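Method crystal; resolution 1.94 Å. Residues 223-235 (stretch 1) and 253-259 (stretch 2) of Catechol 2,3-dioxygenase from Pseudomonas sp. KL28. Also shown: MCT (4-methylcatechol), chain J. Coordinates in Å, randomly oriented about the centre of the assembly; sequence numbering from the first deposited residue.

Stretch 1 223-235: SWEQVLRAGDIMS
Stretch 2 (253-259) GCTIYAW

An α-helix, Trp-224 to Ser-235 and continuing beyond it, lies against a β-strand that includes Ile-256 and Ala-258 and runs on to Trp-259. The two axes are nearly parallel in the N-to-C sense, crossing at 15°, and approach to 8.8 Å, a spacing that leaves room for one layer of side chains. The helix holds phi/psi near -60/-40; the other stretch is extended, with phi from -71° at Cys-254 to -163° at Thr-255 and psi between 129° and 177°. The register is set by CA pairs: Trp-224 CA to Cys-254 CA 7.2 Å, Val-227 CA to Thr-255 CA 6.8 Å, and Met-234 CA to Ala-258 CA 8.0 Å.

Ser-223, at phi/psi -153/172, is the N-cap. With chi1 in p, its OG accepts from Gln-226 N at 3.3 Å, a capping bond to an amide of the first turn, which also makes a weak 2.9 Å bond from Gln-226 N to Ser-223 O. Val-227 N bonds Trp-224 O at 3.0 Å, and from Leu-228 N to Trp-224 O (3.3 Å) onward the i to i+4 pattern is regular, as in Gly-231 N to Val-227 O at 3.0 Å and Met-234 N to Ala-230 O at 2.8 Å.

No hydrogen bond links the two stretches; they pack through apolar contact, burying 326 Å² summed over both sides. Alternation along the strand directs Cys-254, Ile-256 and Ala-258 toward the helix, while Thr-255 and Tyr-257 point away.

At the start, Trp-224 leaves the helix sideways, but its t rotamer, with chi2 at -136°, brings the indole back so that CZ3 lies 3.4 Å from Cys-254 CB. Cys-254, in m, places SG 4.5 Å from the centroid of the Trp-224 six-membered ring, 37° off its normal: an oblique sulfur-aromatic contact in which a small, polarizable thiol meets a broad ring.

Ile-256 is the centre of the contact and has the largest covered area. In its m,t rotamer, CG1 lies 3.7 Å from Val-227 CG1, and CD1 reaches the helix backbone, 3.4 Å from Val-227 O and 4.0 Å from Gly-231 CA. Val-227, in t, points toward the strand, a compact branched partner for the isoleucine. Gly-231 leaves space here: an ideal CB would be a tight 3.5 Å from Ile-256 CD1 and would be crowded by Leu-228 O at 3.0 Å within the helix.

Toward the other end, Met-234 is long and flexible enough to span the wider gap. Its m,t,t chain carries SD to 3.7 Å from Ile-256 CG2 and also 3.7 Å from Ala-258 CB, so one sulfur touches two strand residues. The methyl of Ala-258 gives the thioether a small apolar partner.

Tyr-257 serves the strand's other side. Its CA-to-CB bond points away from the helix; with chi1 at -78° and chi2 at -18°, Tyr-257 OH donates a 2.7 Å hydrogen bond to O3 of 4-methylcatechol; that oxygen lies at the edge of the Tyr-257 ring, near its plane. A phenol suits this place, combining a flat apolar ring with a terminal hydroxyl that reaches a catechol oxygen in this catechol dioxygenase.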

# COMPACT_ATOMS: atom_id res chain seq x y z
N SER C 223 0.23 3.44 -7.27
CA SER C 223 0.64 3.37 -5.87
C SER C 223 2.00 2.73 -5.67
O SER C 223 2.58 2.17 -6.61
CB SER C 223 -0.38 2.55 -5.09
OG SER C 223 -0.27 1.19 -5.45
N TRP C 224 2.50 2.79 -4.44
CA TRP C 224 3.78 2.19 -4.08
C TRP C 224 3.74 0.69 -4.37
O TRP C 224 4.72 0.13 -4.85
CB TRP C 224 4.06 2.43 -2.60
CG TRP C 224 5.37 1.87 -2.08
CD1 TRP C 224 5.54 1.19 -0.91
CD2 TRP C 224 6.69 2.04 -2.63
NE1 TRP C 224 6.87 0.93 -0.69
CE2 TRP C 224 7.60 1.44 -1.73
CE3 TRP C 224 7.18 2.64 -3.80
CZ2 TRP C 224 8.99 1.42 -1.96
CZ3 TRP C 224 8.56 2.63 -4.03
CH2 TRP C 224 9.45 2.02 -3.12
N GLU C 225 2.63 0.04 -4.07
CA GLU C 225 2.55 -1.39 -4.36
C GLU C 225 2.61 -1.62 -5.87
O GLU C 225 3.09 -2.66 -6.31
CB GLU C 225 1.28 -2.00 -3.76
CG GLU C 225 1.24 -1.83 -2.25
CD GLU C 225 0.75 -3.05 -1.51
OE1 GLU C 225 -0.22 -3.70 -1.97
OE2 GLU C 225 1.33 -3.34 -0.44
N GLN C 226 2.15 -0.66 -6.67
CA GLN C 226 2.22 -0.87 -8.11
C GLN C 226 3.68 -0.78 -8.57
O GLN C 226 4.06 -1.37 -9.58
CB GLN C 226 1.36 0.13 -8.87
CG GLN C 226 -0.12 -0.20 -8.84
CD GLN C 226 -0.41 -1.61 -9.28
OE1 GLN C 226 -0.82 -2.45 -8.47
NE2 GLN C 226 -0.20 -1.90 -10.55
N VAL C 227 4.51 -0.07 -7.81
CA VAL C 227 5.92 0.06 -8.16
C VAL C 227 6.62 -1.28 -7.94
O VAL C 227 7.46 -1.70 -8.74
CB VAL C 227 6.62 1.15 -7.33
CG1 VAL C 227 8.10 1.21 -7.67
CG2 VAL C 227 5.98 2.51 -7.63
N LEU C 228 6.25 -1.96 -6.86
CA LEU C 228 6.82 -3.26 -6.54
C LEU C 228 6.46 -4.23 -7.67
O LEU C 228 7.33 -4.91 -8.21
CB LEU C 228 6.23 -3.77 -5.23
CG LEU C 228 6.53 -5.24 -4.92
CD1 LEU C 228 8.04 -5.45 -4.91
CD2 LEU C 228 5.92 -5.61 -3.57
N ARG C 229 5.18 -4.28 -8.01
CA ARG C 229 4.70 -5.15 -9.06
C ARG C 229 5.43 -4.89 -10.38
O ARG C 229 5.69 -5.83 -11.14
CB ARG C 229 3.20 -4.93 -9.18
CG ARG C 229 2.55 -5.36 -10.47
CD ARG C 229 1.06 -5.30 -10.25
NE ARG C 229 0.34 -5.99 -11.31
CZ ARG C 229 0.37 -5.64 -12.59
NH1 ARG C 229 1.08 -4.59 -12.99
NH2 ARG C 229 -0.34 -6.34 -13.47
N ALA C 230 5.74 -3.62 -10.66
CA ALA C 230 6.47 -3.26 -11.88
C ALA C 230 7.81 -3.97 -11.79
O ALA C 230 8.27 -4.57 -12.75
CB ALA C 230 6.68 -1.74 -11.96
N GLY C 231 8.43 -3.89 -10.61
CA GLY C 231 9.71 -4.53 -10.39
C GLY C 231 9.63 -6.03 -10.63
O GLY C 231 10.49 -6.60 -11.32
N ASP C 232 8.60 -6.68 -10.07
CA ASP C 232 8.44 -8.13 -10.27
C ASP C 232 8.29 -8.44 -11.74
O ASP C 232 8.92 -9.36 -12.25
CB ASP C 232 7.20 -8.67 -9.55
CG ASP C 232 7.24 -8.44 -8.06
OD1 ASP C 232 8.34 -8.49 -7.48
OD2 ASP C 232 6.16 -8.21 -7.48
N ILE C 233 7.44 -7.67 -12.42
CA ILE C 233 7.23 -7.89 -13.84
C ILE C 233 8.54 -7.71 -14.61
O ILE C 233 8.83 -8.48 -15.53
CB ILE C 233 6.13 -6.95 -14.38
CG1 ILE C 233 4.82 -7.25 -13.64
CG2 ILE C 233 5.93 -7.18 -15.88
CD1 ILE C 233 3.70 -6.26 -13.92
N MET C 234 9.34 -6.73 -14.23
CA MET C 234 10.61 -6.52 -14.90
C MET C 234 11.50 -7.77 -14.79
O MET C 234 12.12 -8.18 -15.77
CB MET C 234 11.33 -5.31 -14.30
CG MET C 234 10.70 -3.99 -14.67
SD MET C 234 11.46 -2.62 -13.84
CE MET C 234 10.39 -1.31 -14.40
N SER C 235 11.54 -8.37 -13.60
CA SER C 235 12.36 -9.55 -13.38
C SER C 235 11.84 -10.76 -14.14
O SER C 235 12.62 -11.50 -14.75
CB SER C 235 12.42 -9.89 -11.88
OG SER C 235 13.22 -11.04 -11.67
N GLY C 253 9.24 11.56 -5.47
CA GLY C 253 8.62 10.52 -6.29
C GLY C 253 9.28 9.16 -6.26
O GLY C 253 10.46 9.02 -6.60
N CYS C 254 8.52 8.14 -5.86
CA CYS C 254 9.05 6.78 -5.80
C CYS C 254 9.22 6.29 -7.22
O CYS C 254 8.41 6.62 -8.09
CB CYS C 254 8.08 5.88 -5.06
SG CYS C 254 7.78 6.48 -3.42
N THR C 255 10.25 5.49 -7.46
CA THR C 255 10.48 5.07 -8.83
C THR C 255 11.40 3.87 -9.01
O THR C 255 11.97 3.34 -8.06
CB THR C 255 11.12 6.22 -9.61
OG1 THR C 255 11.27 5.87 -10.99
CG2 THR C 255 12.49 6.52 -9.03
N ILE C 256 11.54 3.49 -10.27
CA ILE C 256 12.41 2.40 -10.69
C ILE C 256 12.90 2.73 -12.09
O ILE C 256 12.11 3.13 -12.95
CB ILE C 256 11.68 1.05 -10.78
CG1 ILE C 256 11.26 0.59 -9.39
CG2 ILE C 256 12.60 0.02 -11.44
CD1 ILE C 256 10.64 -0.80 -9.36
N TYR C 257 14.20 2.58 -12.32
CA TYR C 257 14.77 2.82 -13.64
C TYR C 257 15.13 1.48 -14.27
O TYR C 257 15.82 0.66 -13.66
CB TYR C 257 16.04 3.68 -13.57
CG TYR C 257 15.83 5.17 -13.37
CD1 TYR C 257 14.60 5.77 -13.63
CD2 TYR C 257 16.88 5.97 -12.94
CE1 TYR C 257 14.42 7.14 -13.45
CE2 TYR C 257 16.73 7.34 -12.76
CZ TYR C 257 15.50 7.92 -13.02
OH TYR C 257 15.35 9.27 -12.82
N ALA C 258 14.66 1.27 -15.50
CA ALA C 258 14.93 0.05 -16.22
C ALA C 258 15.30 0.39 -17.64
O ALA C 258 15.19 1.54 -18.06
CB ALA C 258 13.71 -0.86 -16.20
N TRP C 259 15.74 -0.61 -18.40
CA TRP C 259 16.11 -0.38 -19.78
C TRP C 259 15.24 -1.15 -20.73
O TRP C 259 14.82 -2.27 -20.43
CB TRP C 259 17.57 -0.77 -20.03
CG TRP C 259 18.51 0.29 -19.62
CD1 TRP C 259 18.69 1.50 -20.23
CD2 TRP C 259 19.37 0.27 -18.49
NE1 TRP C 259 19.62 2.24 -19.53
CE2 TRP C 259 20.05 1.51 -18.46
CE3 TRP C 259 19.64 -0.68 -17.49
CZ2 TRP C 259 20.98 1.83 -17.47
CZ3 TRP C 259 20.57 -0.36 -16.50
CH2 TRP C 259 21.23 0.88 -16.50
C1 MCT J . 14.79 12.71 -10.62
C2 MCT J . 14.78 12.06 -11.87
C3 MCT J . 13.54 11.71 -12.45
O3 MCT J . 13.52 11.09 -13.63
C4 MCT J . 12.31 12.01 -11.79
O4 MCT J . 11.13 11.66 -12.36
C5 MCT J . 12.33 12.67 -10.53
C6 MCT J . 13.58 13.02 -9.95
C MCT J . 16.10 13.08 -10.00